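Local coordinates for protein mandelate racemase/muconate lactonizing enzyme (Jannaschia sp., PDB 4J3Z) that probably acts as a magnesium-dependent isomerase-type enzyme of the enolase superfamily, taking a proton from beside a substrate carboxylate, though its substrate is not established, at residues 10-15 and 339-344; 23-28 and 53-58; 85-90 and 265-270. All coordinates share one frame; numbering follows the deposited sequence.

How the contacts relate
All three contacts involve the N-terminal capping domain of the enolase-superfamily fold. Contacts 1 and 2 have centres about 17 Å apart and share its antiparallel sheet, where strands 4-12 and 24-31 are neighbours; Phe10 N lies 2.7 Å from Leu26 O. Contact 3 lies about 19 Å from contact 2 and about 29 Å from contact 1, measured between centres, on the far side of the chain's centre from the latter. Along the chain contact 2 closes before contact 3 opens, and contact 1 encloses both. Contacts 1 and 3 thus join the capping domain to the C-terminal part at two separate places, while contacts 2 and 3 also reach the second subunit.

Contact 1 (10-15 and 339-344); sequences FAVAPP and TPFHEA
Phe341, from a short helix of the C-terminal part, sets its ring against Val12, Pro14 and Pro15, where the first strand of the capping domain runs out into a loop. In the enolase superfamily the chain returns to the N-terminal domain after the last barrel strand, and helix 340-345 lies on that return path, just beyond strand 334-336. The loop after strand 4-12 probably corresponds to the one that helps close the active site in relatives.

Thr339 is the N-cap of the helix. Its OG1 accepts from His342 N at 3.1 Å, with a nearly straight N-H...O angle of 169°, and Pro340 opens the first turn. Phe341 then carries the whole contact. With CG anti to the backbone N (chi1 -172°), the ring projects from the helix toward the end of the strand. Pro15 lies over one face: Pro15 CD sits 3.6 Å from the centroid of the Phe341 ring and 18° off the normal, a CH-pi contact displaced toward CG. At the ring's edge, in its plane, Val12 CG1 meets Phe341 CZ at 3.4 Å. Between these two, Pro14 CA comes obliquely to Phe341 CE2 at 3.8 Å. His377 and Ile373 also pack on the Phe341 side chain.

His342 turns to another part of the fold and bonds through NE2 to Ala313 O, while Glu343 OE1 makes a salt bridge to Arg349. The branching of Val12 explains its fit: CG1 points away from the Val12 amide nitrogen, toward the ring rim, and also lies 3.5 Å from Phe341 CE2.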
ATOM      1  N   PHE D  10       1.135 -47.980 -12.984  1.00 29.82           N
ATOM      2  CA  PHE D  10      -0.166 -48.655 -12.902  1.00 30.79           C
ATOM      3  C   PHE D  10      -1.317 -47.654 -13.043  1.00 31.78           C
ATOM      4  O   PHE D  10      -1.412 -46.680 -12.284  1.00 31.77           O
ATOM      5  CB  PHE D  10      -0.320 -49.398 -11.562  1.00 29.66           C
ATOM      6  CG  PHE D  10       0.635 -50.547 -11.379  1.00 29.92           C
ATOM      7  CD1 PHE D  10       0.331 -51.812 -11.875  1.00 29.16           C
ATOM      8  CD2 PHE D  10       1.832 -50.374 -10.692  1.00 30.70           C
ATOM      9  CE1 PHE D  10       1.199 -52.876 -11.700  1.00 28.53           C
ATOM     10  CE2 PHE D  10       2.711 -51.437 -10.520  1.00 30.60           C
ATOM     11  CZ  PHE D  10       2.391 -52.690 -11.023  1.00 29.75           C
ATOM     12  N   ALA D  11      -2.187 -47.894 -14.018  1.00 30.97           N
ATOM     13  CA  ALA D  11      -3.412 -47.119 -14.153  1.00 29.19           C
ATOM     14  C   ALA D  11      -4.533 -47.930 -13.519  1.00 28.96           C
ATOM     15  O   ALA D  11      -4.863 -49.020 -13.993  1.00 29.15           O
ATOM     16  CB  ALA D  11      -3.698 -46.839 -15.611  1.00 29.49           C
ATOM     17  N   VAL D  12      -5.103 -47.411 -12.437  1.00 28.09           N
ATOM     18  CA  VAL D  12      -6.054 -48.178 -11.644  1.00 28.50           C
ATOM     19  C   VAL D  12      -7.464 -47.572 -11.667  1.00 29.25           C
ATOM     20  O   VAL D  12      -7.637 -46.393 -11.406  1.00 30.99           O
ATOM     21  CB  VAL D  12      -5.551 -48.369 -10.189  1.00 27.23           C
ATOM     22  CG1 VAL D  12      -6.533 -49.207  -9.395  1.00 27.44           C
ATOM     23  CG2 VAL D  12      -4.182 -49.047 -10.171  1.00 26.38           C
ATOM     24  N   ALA D  13      -8.458 -48.390 -11.997  1.00 29.45           N
ATOM     25  CA  ALA D  13      -9.869 -47.977 -11.954  1.00 29.41           C
ATOM     26  C   ALA D  13     -10.494 -48.360 -10.621  1.00 29.66           C
ATOM     27  O   ALA D  13     -10.607 -49.547 -10.310  1.00 29.80           O
ATOM     28  CB  ALA D  13     -10.656 -48.604 -13.100  1.00 28.07           C
ATOM     29  N   PRO D  14     -10.864 -47.358  -9.804  1.00 30.39           N
ATOM     30  CA  PRO D  14     -11.669 -47.666  -8.629  1.00 30.46           C
ATOM     31  C   PRO D  14     -13.017 -48.239  -9.055  1.00 31.42           C
ATOM     32  O   PRO D  14     -13.617 -47.730 -10.015  1.00 32.18           O
ATOM     33  CB  PRO D  14     -11.868 -46.296  -7.979  1.00 29.82           C
ATOM     34  CG  PRO D  14     -10.657 -45.520  -8.383  1.00 29.87           C
ATOM     35  CD  PRO D  14     -10.399 -45.956  -9.798  1.00 30.29           C
ATOM     36  N   PRO D  15     -13.484 -49.301  -8.374  1.00 30.40           N
ATOM     37  CA  PRO D  15     -14.827 -49.794  -8.669  1.00 32.03           C
ATOM     38  C   PRO D  15     -15.897 -48.783  -8.253  1.00 35.43           C
ATOM     39  O   PRO D  15     -15.594 -47.842  -7.506  1.00 35.26           O
ATOM     40  CB  PRO D  15     -14.937 -51.073  -7.827  1.00 31.01           C
ATOM     41  CG  PRO D  15     -13.909 -50.937  -6.755  1.00 30.71           C
ATOM     42  CD  PRO D  15     -12.791 -50.137  -7.377  1.00 30.53           C
ATOM     43  N   THR D 339     -12.573 -46.151   1.642  1.00 28.13           N
ATOM     44  CA  THR D 339     -13.262 -47.213   0.920  1.00 27.59           C
ATOM     45  C   THR D 339     -12.550 -48.557   1.083  1.00 27.99           C
ATOM     46  O   THR D 339     -11.368 -48.587   1.434  1.00 28.30           O
ATOM     47  CB  THR D 339     -13.334 -46.917  -0.586  1.00 26.70           C
ATOM     48  OG1 THR D 339     -12.044 -47.143  -1.178  1.00 26.91           O
ATOM     49  CG2 THR D 339     -13.802 -45.488  -0.838  1.00 25.84           C
ATOM     50  N   PRO D 340     -13.272 -49.675   0.829  1.00 26.63           N
ATOM     51  CA  PRO D 340     -12.675 -51.013   0.737  1.00 25.56           C
ATOM     52  C   PRO D 340     -11.539 -51.126  -0.289  1.00 26.60           C
ATOM     53  O   PRO D 340     -10.478 -51.690   0.016  1.00 27.36           O
ATOM     54  CB  PRO D 340     -13.856 -51.889   0.304  1.00 25.36           C
ATOM     55  CG  PRO D 340     -15.057 -51.191   0.853  1.00 25.41           C
ATOM     56  CD  PRO D 340     -14.748 -49.723   0.778  1.00 25.37           C
ATOM     57  N   PHE D 341     -11.752 -50.612  -1.499  1.00 26.76           N
ATOM     58  CA  PHE D 341     -10.733 -50.712  -2.540  1.00 26.86           C
ATOM     59  C   PHE D 341      -9.403 -50.083  -2.109  1.00 26.98           C
ATOM     60  O   PHE D 341      -8.334 -50.655  -2.345  1.00 27.36           O
ATOM     61  CB  PHE D 341     -11.222 -50.104  -3.850  1.00 28.15           C
ATOM     62  CG  PHE D 341     -10.290 -50.338  -5.010  1.00 28.73           C
ATOM     63  CD1 PHE D 341      -9.990 -51.633  -5.430  1.00 29.06           C
ATOM     64  CD2 PHE D 341      -9.732 -49.271  -5.694  1.00 28.25           C
ATOM     65  CE1 PHE D 341      -9.153 -51.847  -6.512  1.00 28.42           C
ATOM     66  CE2 PHE D 341      -8.886 -49.480  -6.772  1.00 27.81           C
ATOM     67  CZ  PHE D 341      -8.599 -50.772  -7.179  1.00 27.93           C
ATOM     68  N   HIS D 342      -9.484 -48.912  -1.480  1.00 26.14           N
ATOM     69  CA  HIS D 342      -8.342 -48.293  -0.817  1.00 25.55           C
ATOM     70  C   HIS D 342      -7.582 -49.273   0.089  1.00 26.00           C
ATOM     71  O   HIS D 342      -6.355 -49.329   0.041  1.00 26.68           O
ATOM     72  CB  HIS D 342      -8.796 -47.073  -0.003  1.00 25.53           C
ATOM     73  CG  HIS D 342      -9.006 -45.837  -0.824  1.00 25.55           C
ATOM     74  ND1 HIS D 342     -10.239 -45.468  -1.315  1.00 25.72           N
ATOM     75  CD2 HIS D 342      -8.139 -44.878  -1.229  1.00 25.94           C
ATOM     76  CE1 HIS D 342     -10.124 -44.341  -1.997  1.00 26.02           C
ATOM     77  NE2 HIS D 342      -8.861 -43.960  -1.955  1.00 26.69           N
ATOM     78  N   GLU D 343      -8.306 -50.039   0.906  1.00 25.43           N
ATOM     79  CA  GLU D 343      -7.688 -50.997   1.837  1.00 25.96           C
ATOM     80  C   GLU D 343      -7.328 -52.342   1.177  1.00 26.53           C
ATOM     81  O   GLU D 343      -6.582 -53.142   1.744  1.00 26.10           O
ATOM     82  CB  GLU D 343      -8.600 -51.216   3.057  1.00 26.19           C
ATOM     83  CG  GLU D 343      -7.975 -51.959   4.233  1.00 26.05           C
ATOM     84  CD  GLU D 343      -6.878 -51.176   4.948  1.00 26.51           C
ATOM     85  OE1 GLU D 343      -6.924 -49.922   4.985  1.00 26.33           O
ATOM     86  OE2 GLU D 343      -5.973 -51.829   5.499  1.00 26.34           O
ATOM     87  N   ALA D 344      -7.860 -52.582  -0.018  1.00 27.06           N
ATOM     88  CA  ALA D 344      -7.526 -53.779  -0.794  1.00 27.35           C
ATOM     89  C   ALA D 344      -6.318 -53.560  -1.703  1.00 28.32           C
ATOM     90  O   ALA D 344      -5.468 -54.452  -1.834  1.00 28.81           O
ATOM     91  CB  ALA D 344      -8.727 -54.230  -1.623  1.00 27.15           C
TER

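Contact 2 (23-28 and 53-58); sequences YWLLVR and HVIHDV
No flat group takes part where Leu25 and Val27 meet Ile55; the rings of Tyr23, Trp24 and His53 are engaged on other sides. This is the sheet-helix core of the capping domain, an antiparallel three-stranded meander with helices packed on one face. Trp24, on strand 24-31, meets the Phe341 ring with the planes at about 25° and the His342 ring at about 50°. Tyr23 packs edge-to-face with Tyr379. On helix 48-62, the ring of His53 stacks on His53 of the second subunit.

The contact itself is purely aliphatic and buried. Leu25 and Val27, two apart on the central strand of the sheet, both direct their CB toward the helix, whereas Leu26 between them points away. Ile55 receives them with its two branches. CG2 reaches Val27; CG1, set opposite the carbonyl carbon by a chi1 of -60°, carries CD1 across to Leu25. One helix residue therefore spans two strand positions, although the backbones stay well apart: Val27 CA and Ile55 CA are separated by 8.8 Å.

Helix 89-109 completes the layer: Leu98 touches both Val27 and Ile55, and Ala94 packs on Ile55. Helix 48-62 also reaches the subunit interface, where Asp57 OD2 accepts from Gly47 N of the second subunit and Val54 and Val58 pack on Val46 of that chain.

Both touches are ordinary methyl contacts: Leu25 CD2 lies 4.0 Å from Ile55 CD1, and Val27 CG1 lies 4.0 Å from Ile55 CG2.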
ATOM      1  N   TYR D  23      -9.829 -42.773 -12.293  1.00 37.52           N
ATOM      2  CA  TYR D  23      -8.607 -43.580 -12.268  1.00 34.86           C
ATOM      3  C   TYR D  23      -7.551 -42.996 -11.339  1.00 34.45           C
ATOM      4  O   TYR D  23      -7.494 -41.775 -11.147  1.00 34.42           O
ATOM      5  CB  TYR D  23      -8.021 -43.733 -13.673  1.00 34.83           C
ATOM      6  CG  TYR D  23      -7.701 -42.428 -14.373  1.00 34.66           C
ATOM      7  CD1 TYR D  23      -6.555 -41.697 -14.047  1.00 34.33           C
ATOM      8  CD2 TYR D  23      -8.539 -41.931 -15.368  1.00 34.32           C
ATOM      9  CE1 TYR D  23      -6.257 -40.509 -14.684  1.00 34.82           C
ATOM     10  CE2 TYR D  23      -8.244 -40.746 -16.017  1.00 35.92           C
ATOM     11  CZ  TYR D  23      -7.105 -40.038 -15.668  1.00 35.80           C
ATOM     12  OH  TYR D  23      -6.808 -38.857 -16.306  1.00 35.38           O
ATOM     13  N   TRP D  24      -6.724 -43.869 -10.762  1.00 31.85           N
ATOM     14  CA  TRP D  24      -5.537 -43.432 -10.027  1.00 29.70           C
ATOM     15  C   TRP D  24      -4.289 -43.781 -10.818  1.00 29.15           C
ATOM     16  O   TRP D  24      -4.270 -44.784 -11.529  1.00 28.71           O
ATOM     17  CB  TRP D  24      -5.462 -44.083  -8.650  1.00 28.63           C
ATOM     18  CG  TRP D  24      -6.655 -43.846  -7.771  1.00 27.66           C
ATOM     19  CD1 TRP D  24      -7.445 -42.729  -7.731  1.00 28.35           C
ATOM     20  CD2 TRP D  24      -7.178 -44.743  -6.788  1.00 27.10           C
ATOM     21  NE1 TRP D  24      -8.431 -42.881  -6.783  1.00 28.72           N
ATOM     22  CE2 TRP D  24      -8.285 -44.105  -6.186  1.00 27.69           C
ATOM     23  CE3 TRP D  24      -6.827 -46.029  -6.362  1.00 27.72           C
ATOM     24  CZ2 TRP D  24      -9.042 -44.710  -5.184  1.00 27.37           C
ATOM     25  CZ3 TRP D  24      -7.578 -46.628  -5.352  1.00 27.47           C
ATOM     26  CH2 TRP D  24      -8.681 -45.968  -4.786  1.00 26.96           C
ATOM     27  N   LEU D  25      -3.252 -42.951 -10.685  1.00 28.22           N
ATOM     28  CA  LEU D  25      -1.995 -43.156 -11.389  1.00 27.70           C
ATOM     29  C   LEU D  25      -0.867 -43.454 -10.416  1.00 27.75           C
ATOM     30  O   LEU D  25      -0.307 -42.544  -9.784  1.00 26.89           O
ATOM     31  CB  LEU D  25      -1.643 -41.921 -12.228  1.00 27.76           C
ATOM     32  CG  LEU D  25      -2.208 -41.801 -13.638  1.00 27.46           C
ATOM     33  CD1 LEU D  25      -2.510 -40.339 -13.963  1.00 29.25           C
ATOM     34  CD2 LEU D  25      -1.232 -42.396 -14.637  1.00 25.40           C
ATOM     35  N   LEU D  26      -0.517 -44.732 -10.311  1.00 28.65           N
ATOM     36  CA  LEU D  26       0.501 -45.165  -9.353  1.00 28.19           C
ATOM     37  C   LEU D  26       1.811 -45.523 -10.041  1.00 27.98           C
ATOM     38  O   LEU D  26       1.803 -46.124 -11.114  1.00 27.95           O
ATOM     39  CB  LEU D  26       0.004 -46.358  -8.540  1.00 27.49           C
ATOM     40  CG  LEU D  26      -1.391 -46.346  -7.916  1.00 27.78           C
ATOM     41  CD1 LEU D  26      -1.525 -47.532  -6.973  1.00 27.82           C
ATOM     42  CD2 LEU D  26      -1.688 -45.041  -7.182  1.00 27.05           C
ATOM     43  N   VAL D  27       2.922 -45.138  -9.411  1.00 27.56           N
ATOM     44  CA  VAL D  27       4.268 -45.474  -9.881  1.00 26.93           C
ATOM     45  C   VAL D  27       5.008 -46.348  -8.853  1.00 25.98           C
ATOM     46  O   VAL D  27       4.888 -46.140  -7.644  1.00 25.72           O
ATOM     47  CB  VAL D  27       5.106 -44.209 -10.224  1.00 27.11           C
ATOM     48  CG1 VAL D  27       4.337 -43.267 -11.148  1.00 25.87           C
ATOM     49  CG2 VAL D  27       5.572 -43.473  -8.970  1.00 26.73           C
ATOM     50  N   ARG D  28       5.750 -47.335  -9.340  1.00 25.35           N
ATOM     51  CA  ARG D  28       6.610 -48.147  -8.477  1.00 25.66           C
ATOM     52  C   ARG D  28       8.033 -48.169  -9.032  1.00 26.41           C
ATOM     53  O   ARG D  28       8.299 -48.823 -10.039  1.00 26.48           O
ATOM     54  CB  ARG D  28       6.063 -49.571  -8.350  1.00 25.62           C
ATOM     55  CG  ARG D  28       6.855 -50.466  -7.412  1.00 24.88           C
ATOM     56  CD  ARG D  28       6.747 -51.906  -7.875  1.00 25.30           C
ATOM     57  NE  ARG D  28       5.783 -52.651  -7.083  1.00 26.09           N
ATOM     58  CZ  ARG D  28       4.946 -53.569  -7.556  1.00 26.10           C
ATOM     59  NH1 ARG D  28       4.921 -53.861  -8.854  1.00 25.77           N
ATOM     60  NH2 ARG D  28       4.116 -54.186  -6.716  1.00 25.52           N
ATOM     61  N   HIS D  53       3.503 -41.433 -20.851  1.00 30.10           N
ATOM     62  CA  HIS D  53       4.647 -40.973 -21.634  1.00 29.75           C
ATOM     63  C   HIS D  53       5.300 -39.741 -21.015  1.00 29.39           C
ATOM     64  O   HIS D  53       6.510 -39.572 -21.114  1.00 29.16           O
ATOM     65  CB  HIS D  53       4.248 -40.722 -23.085  1.00 31.13           C
ATOM     66  CG  HIS D  53       3.721 -41.940 -23.777  1.00 32.05           C
ATOM     67  ND1 HIS D  53       2.377 -42.138 -24.027  1.00 32.65           N
ATOM     68  CD2 HIS D  53       4.359 -43.018 -24.288  1.00 31.13           C
ATOM     69  CE1 HIS D  53       2.213 -43.291 -24.652  1.00 31.82           C
ATOM     70  NE2 HIS D  53       3.401 -43.847 -24.817  1.00 30.98           N
ATOM     71  N   VAL D  54       4.505 -38.897 -20.354  1.00 29.54           N
ATOM     72  CA  VAL D  54       5.053 -37.791 -19.560  1.00 28.89           C
ATOM     73  C   VAL D  54       5.854 -38.303 -18.346  1.00 28.43           C
ATOM     74  O   VAL D  54       6.982 -37.853 -18.108  1.00 27.33           O
ATOM     75  CB  VAL D  54       3.955 -36.809 -19.099  1.00 28.61           C
ATOM     76  CG1 VAL D  54       4.432 -35.981 -17.908  1.00 28.49           C
ATOM     77  CG2 VAL D  54       3.526 -35.904 -20.246  1.00 28.95           C
ATOM     78  N   ILE D  55       5.270 -39.247 -17.597  1.00 28.02           N
ATOM     79  CA  ILE D  55       5.886 -39.778 -16.365  1.00 26.57           C
ATOM     80  C   ILE D  55       7.145 -40.560 -16.694  1.00 26.59           C
ATOM     81  O   ILE D  55       8.165 -40.412 -16.021  1.00 27.15           O
ATOM     82  CB  ILE D  55       4.913 -40.657 -15.531  1.00 25.48           C
ATOM     83  CG1 ILE D  55       3.682 -39.859 -15.097  1.00 25.53           C
ATOM     84  CG2 ILE D  55       5.604 -41.200 -14.292  1.00 24.81           C
ATOM     85  CD1 ILE D  55       2.415 -40.689 -14.913  1.00 25.17           C
ATOM     86  N   HIS D  56       7.087 -41.383 -17.736  1.00 27.40           N
ATOM     87  CA  HIS D  56       8.303 -42.056 -18.220  1.00 29.13           C
ATOM     88  C   HIS D  56       9.361 -41.067 -18.727  1.00 28.50           C
ATOM     89  O   HIS D  56      10.554 -41.318 -18.589  1.00 29.93           O
ATOM     90  CB  HIS D  56       7.976 -43.080 -19.309  1.00 30.93           C
ATOM     91  CG  HIS D  56       7.831 -44.482 -18.803  1.00 30.99           C
ATOM     92  ND1 HIS D  56       6.614 -45.126 -18.731  1.00 30.79           N
ATOM     93  CD2 HIS D  56       8.746 -45.352 -18.313  1.00 30.93           C
ATOM     94  CE1 HIS D  56       6.788 -46.342 -18.241  1.00 30.87           C
ATOM     95  NE2 HIS D  56       8.075 -46.504 -17.981  1.00 31.37           N
ATOM     96  N   ASP D  57       8.924 -39.951 -19.306  1.00 28.72           N
ATOM     97  CA  ASP D  57       9.847 -38.902 -19.774  1.00 30.23           C
ATOM     98  C   ASP D  57      10.604 -38.269 -18.602  1.00 29.40           C
ATOM     99  O   ASP D  57      11.834 -38.194 -18.640  1.00 28.78           O
ATOM    100  CB  ASP D  57       9.090 -37.839 -20.585  1.00 31.10           C
ATOM    101  CG  ASP D  57      10.001 -36.996 -21.466  1.00 33.50           C
ATOM    102  OD1 ASP D  57      10.822 -36.224 -20.920  1.00 34.76           O
ATOM    103  OD2 ASP D  57       9.877 -37.089 -22.713  1.00 33.62           O
ATOM    104  N   VAL D  58       9.866 -37.849 -17.564  1.00 28.02           N
ATOM    105  CA  VAL D  58      10.426 -37.149 -16.389  1.00 27.65           C
ATOM    106  C   VAL D  58      11.440 -38.014 -15.627  1.00 29.35           C
ATOM    107  O   VAL D  58      12.519 -37.542 -15.247  1.00 29.87           O
ATOM    108  CB  VAL D  58       9.299 -36.646 -15.436  1.00 27.41           C
ATOM    109  CG1 VAL D  58       9.849 -36.151 -14.101  1.00 26.24           C
ATOM    110  CG2 VAL D  58       8.463 -35.551 -16.101  1.00 26.49           C
TER

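Contact 3 (85-90 and 265-270); sequences QRPDPT and GVTEFT
Pro87 pushes its ring against the side chains of Thr267 and Glu268, joining the segment just before helix 89-109 of the capping domain to the first turn of helix 266-274 in the C-terminal (beta/alpha) barrel domain of this enolase-superfamily fold. The tight part is small. Pro87 CG meets Thr267 CG2 at 3.6 Å, the two side chains crossing at about a right angle, and Pro87 CB comes to 3.4 Å from Glu268 OE2. The carboxylate is brought alongside the ring by a chain extended beyond CG. The backbones come closest beside these side chains, with Pro87 CA 5.7 Å from Gly265 CA, the N-cap of helix 266-274.

The looser side is that of partly exposed Thr267: its chi1 of -169° swings the hydroxyl away from its own amide nitrogen, and OG1 finds its partner in Asp241 of the second subunit. Arg86 and Glu268, by contrast, are buried and polar and face the second subunit. Within one chain Arg86 NH2 stays 5.4 Å from Glu268 OE2; the charges pair instead across the subunit interface, Glu268 with Arg86 of the second subunit and Arg86 with Glu268 of that subunit. Glu268 OE1 also accepts from Thr264 N.

The guanidinium of Arg86 is also held within its own chain. Two nitrogens grip Pro87 O side-on: Arg86 NH2 at 2.8 Å, in the carbonyl plane, and Arg86 NE at 3.2 Å, from above it.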
ATOM      1  N   GLN D  85      11.488 -23.643 -15.762  1.00 30.28           N
ATOM      2  CA  GLN D  85      11.699 -23.042 -14.449  1.00 28.51           C
ATOM      3  C   GLN D  85      10.477 -22.222 -13.993  1.00 28.12           C
ATOM      4  O   GLN D  85      10.607 -21.148 -13.408  1.00 27.90           O
ATOM      5  CB  GLN D  85      13.001 -22.225 -14.431  1.00 27.43           C
ATOM      6  CG  GLN D  85      13.859 -22.450 -13.197  1.00 27.33           C
ATOM      7  CD  GLN D  85      15.256 -21.855 -13.330  1.00 26.92           C
ATOM      8  OE1 GLN D  85      15.461 -20.662 -13.094  1.00 26.00           O
ATOM      9  NE2 GLN D  85      16.227 -22.691 -13.701  1.00 26.83           N
ATOM     10  N   ARG D  86       9.290 -22.747 -14.287  1.00 28.03           N
ATOM     11  CA  ARG D  86       8.030 -22.235 -13.752  1.00 28.16           C
ATOM     12  C   ARG D  86       6.987 -23.353 -13.601  1.00 29.19           C
ATOM     13  O   ARG D  86       7.024 -24.336 -14.347  1.00 29.05           O
ATOM     14  CB  ARG D  86       7.471 -21.034 -14.546  1.00 28.52           C
ATOM     15  CG  ARG D  86       7.637 -21.019 -16.065  1.00 28.05           C
ATOM     16  CD  ARG D  86       6.779 -22.030 -16.825  1.00 28.35           C
ATOM     17  NE  ARG D  86       5.467 -22.322 -16.257  1.00 26.94           N
ATOM     18  CZ  ARG D  86       4.373 -21.575 -16.393  1.00 27.12           C
ATOM     19  NH1 ARG D  86       4.399 -20.425 -17.058  1.00 27.66           N
ATOM     20  NH2 ARG D  86       3.239 -21.979 -15.829  1.00 26.66           N
ATOM     21  N   PRO D  87       6.054 -23.201 -12.630  1.00 29.20           N
ATOM     22  CA  PRO D  87       5.125 -24.271 -12.248  1.00 28.69           C
ATOM     23  C   PRO D  87       4.411 -24.925 -13.423  1.00 30.28           C
ATOM     24  O   PRO D  87       3.845 -24.226 -14.277  1.00 30.53           O
ATOM     25  CB  PRO D  87       4.121 -23.553 -11.350  1.00 28.28           C
ATOM     26  CG  PRO D  87       4.915 -22.467 -10.723  1.00 28.39           C
ATOM     27  CD  PRO D  87       5.885 -22.007 -11.777  1.00 28.34           C
ATOM     28  N   ASP D  88       4.442 -26.258 -13.446  1.00 30.51           N
ATOM     29  CA  ASP D  88       3.803 -27.044 -14.493  1.00 31.72           C
ATOM     30  C   ASP D  88       3.141 -28.273 -13.898  1.00 31.25           C
ATOM     31  O   ASP D  88       3.810 -29.281 -13.690  1.00 33.16           O
ATOM     32  CB  ASP D  88       4.828 -27.488 -15.548  1.00 32.55           C
ATOM     33  CG  ASP D  88       4.170 -28.112 -16.782  1.00 32.01           C
ATOM     34  OD1 ASP D  88       3.100 -28.745 -16.653  1.00 32.19           O
ATOM     35  OD2 ASP D  88       4.720 -27.964 -17.887  1.00 31.23           O
ATOM     36  N   PRO D  89       1.818 -28.211 -13.663  1.00 28.95           N
ATOM     37  CA  PRO D  89       1.137 -29.298 -12.969  1.00 27.54           C
ATOM     38  C   PRO D  89       1.290 -30.650 -13.666  1.00 27.76           C
ATOM     39  O   PRO D  89       1.300 -31.683 -12.991  1.00 27.84           O
ATOM     40  CB  PRO D  89      -0.333 -28.853 -12.956  1.00 26.61           C
ATOM     41  CG  PRO D  89      -0.453 -27.845 -14.042  1.00 26.45           C
ATOM     42  CD  PRO D  89       0.879 -27.164 -14.106  1.00 28.24           C
ATOM     43  N   THR D  90       1.399 -30.645 -14.996  1.00 26.85           N
ATOM     44  CA  THR D  90       1.587 -31.880 -15.760  1.00 26.85           C
ATOM     45  C   THR D  90       2.971 -32.489 -15.507  1.00 27.23           C
ATOM     46  O   THR D  90       3.071 -33.635 -15.065  1.00 27.85           O
ATOM     47  CB  THR D  90       1.332 -31.655 -17.269  1.00 27.37           C
ATOM     48  OG1 THR D  90      -0.032 -31.258 -17.462  1.00 26.89           O
ATOM     49  CG2 THR D  90       1.584 -32.917 -18.073  1.00 27.79           C
ATOM     50  N   GLY D 265       3.835 -26.204  -6.899  1.00 27.47           N
ATOM     51  CA  GLY D 265       5.035 -25.415  -6.661  1.00 28.87           C
ATOM     52  C   GLY D 265       4.855 -24.430  -5.523  1.00 29.82           C
ATOM     53  O   GLY D 265       3.880 -23.674  -5.478  1.00 29.88           O
ATOM     54  N   VAL D 266       5.812 -24.445  -4.604  1.00 29.74           N
ATOM     55  CA  VAL D 266       5.753 -23.649  -3.380  1.00 30.50           C
ATOM     56  C   VAL D 266       5.554 -22.153  -3.657  1.00 31.78           C
ATOM     57  O   VAL D 266       4.953 -21.448  -2.842  1.00 34.60           O
ATOM     58  CB  VAL D 266       6.988 -23.937  -2.470  1.00 32.24           C
ATOM     59  CG1 VAL D 266       8.229 -23.172  -2.928  1.00 31.90           C
ATOM     60  CG2 VAL D 266       6.680 -23.647  -1.009  1.00 34.26           C
ATOM     61  N   THR D 267       6.023 -21.677  -4.814  1.00 30.42           N
ATOM     62  CA  THR D 267       5.786 -20.291  -5.248  1.00 27.97           C
ATOM     63  C   THR D 267       4.307 -19.928  -5.460  1.00 28.26           C
ATOM     64  O   THR D 267       3.904 -18.782  -5.216  1.00 28.83           O
ATOM     65  CB  THR D 267       6.578 -19.940  -6.524  1.00 26.94           C
ATOM     66  OG1 THR D 267       6.527 -18.524  -6.753  1.00 25.70           O
ATOM     67  CG2 THR D 267       6.040 -20.702  -7.766  1.00 25.54           C
ATOM     68  N   GLU D 268       3.506 -20.885  -5.930  1.00 27.27           N
ATOM     69  CA  GLU D 268       2.093 -20.622  -6.217  1.00 27.00           C
ATOM     70  C   GLU D 268       1.287 -20.579  -4.930  1.00 27.99           C
ATOM     71  O   GLU D 268       0.429 -19.713  -4.757  1.00 29.24           O
ATOM     72  CB  GLU D 268       1.517 -21.658  -7.185  1.00 26.63           C
ATOM     73  CG  GLU D 268       1.769 -21.346  -8.654  1.00 25.87           C
ATOM     74  CD  GLU D 268       1.132 -22.342  -9.617  1.00 25.94           C
ATOM     75  OE1 GLU D 268       0.645 -23.425  -9.191  1.00 25.79           O
ATOM     76  OE2 GLU D 268       1.138 -22.046 -10.828  1.00 25.49           O
ATOM     77  N   PHE D 269       1.573 -21.523  -4.035  1.00 26.92           N
ATOM     78  CA  PHE D 269       1.039 -21.510  -2.687  1.00 25.76           C
ATOM     79  C   PHE D 269       1.364 -20.194  -1.966  1.00 25.88           C
ATOM     80  O   PHE D 269       0.481 -19.608  -1.336  1.00 24.96           O
ATOM     81  CB  PHE D 269       1.567 -22.718  -1.906  1.00 25.60           C
ATOM     82  CG  PHE D 269       0.924 -24.020  -2.304  1.00 25.68           C
ATOM     83  CD1 PHE D 269       1.413 -24.754  -3.377  1.00 26.20           C
ATOM     84  CD2 PHE D 269      -0.181 -24.503  -1.612  1.00 25.65           C
ATOM     85  CE1 PHE D 269       0.818 -25.947  -3.756  1.00 26.39           C
ATOM     86  CE2 PHE D 269      -0.777 -25.700  -1.980  1.00 26.85           C
ATOM     87  CZ  PHE D 269      -0.276 -26.424  -3.055  1.00 26.89           C
ATOM     88  N   THR D 270       2.627 -19.751  -2.067  1.00 25.75           N
ATOM     89  CA  THR D 270       3.095 -18.448  -1.554  1.00 24.71           C
ATOM     90  C   THR D 270       2.147 -17.313  -1.953  1.00 24.72           C
ATOM     91  O   THR D 270       1.713 -16.520  -1.112  1.00 24.87           O
ATOM     92  CB  THR D 270       4.520 -18.129  -2.072  1.00 25.25           C
ATOM     93  OG1 THR D 270       5.445 -19.101  -1.567  1.00 26.54           O
ATOM     94  CG2 THR D 270       4.977 -16.730  -1.659  1.00 24.23           C
TER